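Local atomic coordinates of tripartite terminase subunit 3 (Human herpesvirus 5, PDB entry 3N4P), a protein that probably works in the molecular motor that packages viral DNA into empty capsids, and cuts DNA through this C-terminal nuclease domain. Residues K61-Y66 with D132-A137. Sequence-based numbering, arbitrary orientation.
Sequences KTLYVY and DELRIA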
loop_
_atom_site.group_PDB
_atom_site.type_symbol
_atom_site.label_atom_id
_atom_site.label_comp_id
_atom_site.label_asym_id
_atom_site.label_seq_id
_atom_site.Cartn_x
_atom_site.Cartn_y
_atom_site.Cartn_z
ATOM N N LYS B 61 -6.590 18.132 -5.863
ATOM C CA LYS B 61 -7.642 18.608 -4.976
ATOM C C LYS B 61 -9.046 18.342 -5.509
ATOM O O LYS B 61 -10.056 18.690 -4.874
ATOM C CB LYS B 61 -7.413 20.081 -4.618
ATOM C CG LYS B 61 -5.980 20.244 -4.142
ATOM C CD LYS B 61 -5.763 21.578 -3.487
ATOM C CE LYS B 61 -4.577 21.438 -2.546
ATOM N NZ LYS B 61 -3.830 22.743 -2.450
ATOM N N THR B 62 -9.102 17.688 -6.652
ATOM C CA THR B 62 -10.355 17.417 -7.249
ATOM C C THR B 62 -10.735 15.957 -7.194
ATOM O O THR B 62 -10.001 15.124 -7.662
ATOM C CB THR B 62 -10.372 17.913 -8.704
ATOM O OG1 THR B 62 -10.248 19.327 -8.692
ATOM C CG2 THR B 62 -11.721 17.598 -9.343
ATOM N N LEU B 63 -11.923 15.662 -6.671
ATOM C CA LEU B 63 -12.489 14.295 -6.720
ATOM C C LEU B 63 -13.246 14.082 -8.048
ATOM O O LEU B 63 -14.225 14.748 -8.299
ATOM C CB LEU B 63 -13.515 14.139 -5.576
ATOM C CG LEU B 63 -13.594 12.917 -4.714
ATOM C CD1 LEU B 63 -15.010 12.574 -4.082
ATOM C CD2 LEU B 63 -12.817 11.659 -5.280
ATOM N N TYR B 64 -12.831 13.169 -8.893
ATOM C CA TYR B 64 -13.572 12.823 -10.108
ATOM C C TYR B 64 -14.463 11.619 -9.793
ATOM O O TYR B 64 -13.965 10.593 -9.282
ATOM C CB TYR B 64 -12.569 12.464 -11.253
ATOM C CG TYR B 64 -11.786 13.684 -11.659
ATOM C CD1 TYR B 64 -10.642 14.057 -10.955
ATOM C CD2 TYR B 64 -12.271 14.554 -12.658
ATOM C CE1 TYR B 64 -9.909 15.260 -11.310
ATOM C CE2 TYR B 64 -11.559 15.776 -13.041
ATOM C CZ TYR B 64 -10.388 16.118 -12.333
ATOM O OH TYR B 64 -9.705 17.299 -12.619
ATOM N N VAL B 65 -15.751 11.693 -10.090
ATOM C CA VAL B 65 -16.553 10.480 -9.959
ATOM C C VAL B 65 -17.369 10.114 -11.224
ATOM O O VAL B 65 -17.811 10.971 -11.948
ATOM C CB VAL B 65 -17.556 10.490 -8.670
ATOM C CG1 VAL B 65 -17.330 11.613 -7.633
ATOM C CG2 VAL B 65 -18.940 10.290 -9.072
ATOM N N TYR B 66 -17.692 8.842 -11.401
ATOM C CA TYR B 66 -18.509 8.451 -12.526
ATOM C C TYR B 66 -19.484 7.430 -12.054
ATOM O O TYR B 66 -19.099 6.525 -11.324
ATOM C CB TYR B 66 -17.597 7.705 -13.502
ATOM C CG TYR B 66 -18.266 7.132 -14.697
ATOM C CD1 TYR B 66 -18.448 7.907 -15.852
ATOM C CD2 TYR B 66 -18.646 5.789 -14.733
ATOM C CE1 TYR B 66 -19.026 7.356 -17.024
ATOM C CE2 TYR B 66 -19.244 5.237 -15.883
ATOM C CZ TYR B 66 -19.421 6.025 -17.016
ATOM O OH TYR B 66 -19.984 5.489 -18.148
ATOM N N ASP B 132 -11.072 19.906 -2.526
ATOM C CA ASP B 132 -11.853 21.151 -2.510
ATOM C C ASP B 132 -12.846 21.364 -3.655
ATOM O O ASP B 132 -13.544 22.395 -3.664
ATOM C CB ASP B 132 -10.951 22.410 -2.288
ATOM C CG ASP B 132 -10.108 22.844 -3.547
ATOM O OD1 ASP B 132 -9.952 22.099 -4.571
ATOM O OD2 ASP B 132 -9.566 23.992 -3.478
ATOM N N GLU B 133 -12.943 20.384 -4.562
ATOM C CA GLU B 133 -13.860 20.386 -5.720
ATOM C C GLU B 133 -14.329 18.978 -6.105
ATOM O O GLU B 133 -13.584 18.025 -5.952
ATOM C CB GLU B 133 -13.121 20.995 -6.901
ATOM C CG GLU B 133 -13.886 21.259 -8.216
ATOM C CD GLU B 133 -12.951 21.928 -9.258
ATOM O OE1 GLU B 133 -12.033 21.234 -9.827
ATOM O OE2 GLU B 133 -13.100 23.158 -9.496
ATOM N N LEU B 134 -15.549 18.864 -6.618
ATOM C CA LEU B 134 -16.099 17.621 -7.184
ATOM C C LEU B 134 -16.433 17.726 -8.639
ATOM O O LEU B 134 -17.076 18.676 -9.032
ATOM C CB LEU B 134 -17.444 17.322 -6.581
ATOM C CG LEU B 134 -17.495 16.427 -5.404
ATOM C CD1 LEU B 134 -18.965 16.594 -4.825
ATOM C CD2 LEU B 134 -17.102 14.980 -5.859
ATOM N N ARG B 135 -16.090 16.715 -9.415
ATOM C CA ARG B 135 -16.428 16.676 -10.809
ATOM C C ARG B 135 -17.038 15.358 -11.093
ATOM O O ARG B 135 -16.396 14.323 -10.905
ATOM C CB ARG B 135 -15.193 16.829 -11.645
ATOM C CG ARG B 135 -14.808 18.249 -11.810
ATOM C CD ARG B 135 -13.477 18.445 -12.589
ATOM N NE ARG B 135 -13.191 19.865 -12.496
ATOM C CZ ARG B 135 -13.098 20.721 -13.526
ATOM N NH1 ARG B 135 -13.145 20.298 -14.805
ATOM N NH2 ARG B 135 -12.909 22.019 -13.260
ATOM N N ILE B 136 -18.273 15.387 -11.576
ATOM C CA ILE B 136 -19.105 14.202 -11.622
ATOM C C ILE B 136 -19.619 13.976 -13.029
ATOM O O ILE B 136 -20.171 14.865 -13.609
ATOM C CB ILE B 136 -20.318 14.370 -10.641
ATOM C CG1 ILE B 136 -19.800 14.605 -9.225
ATOM C CG2 ILE B 136 -21.281 13.151 -10.670
ATOM C CD1 ILE B 136 -20.912 15.102 -8.243
ATOM N N ALA B 137 -19.470 12.767 -13.546
ATOM C CA ALA B 137 -20.121 12.383 -14.788
ATOM C C ALA B 137 -21.184 11.324 -14.565
ATOM O O ALA B 137 -20.899 10.281 -13.975
ATOM C CB ALA B 137 -19.037 11.798 -15.744
#
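Leu-63 and Val-65 use both their N-H and C=O groups to bind strand 133-137 in a parallel ladder running from Thr-62/Glu-133 to Tyr-66/Ala-137. Leu-63 N donates to Glu-133 O at 3.0 Å, Arg-135 N returns a bond to Leu-63 O, Arg-135 O accepts from Val-65 N, and Ala-137 N closes the series on Val-65 O at 2.9 Å. Just ahead of this ladder, Lys-61 O takes the N-H of Asp-132 at 2.8 Å and, weakly, that of Glu-133.

A second set of polar contacts converges on Glu-133 OE1. Thr-62 OG1 donates to it at 2.8 Å, while Arg-135 NE forms a 3.2 Å salt bridge with OE1 from the opposite carboxylate face. Arg-165 pairs with OE2, making three partners for the carboxylate, and the Arg-135 guanidinium is tied down through both NE and NH1, the latter to Ala-273 O.

These are central strands of the mixed sheet of the nuclease domain, whose RNase H-like fold brings acidic residues together at strand ends: Asp-68 and Glu-139, both magnesium ligands, follow shortly after. The Tyr-66 ring lies beside both and packs against helix 256-267.

Apolar contacts differ by face. Extended from CG to NE (chi2 176°), Arg-135 runs alongside Tyr-64, its CD 3.3 Å from CE2 and its guanidinium plane turned 52° from the ring, while Thr-62 CG2 sits over one face of that ring, near its rim. On the Leu-63, Val-65 and Ile-136 face, Leu-134 CD2 touches both Leu-63 CD1 (3.7 Å) and Val-65 CG1 (3.8 Å); Leu-134 and Val-65 pack against Ile-121 of helix 109-127.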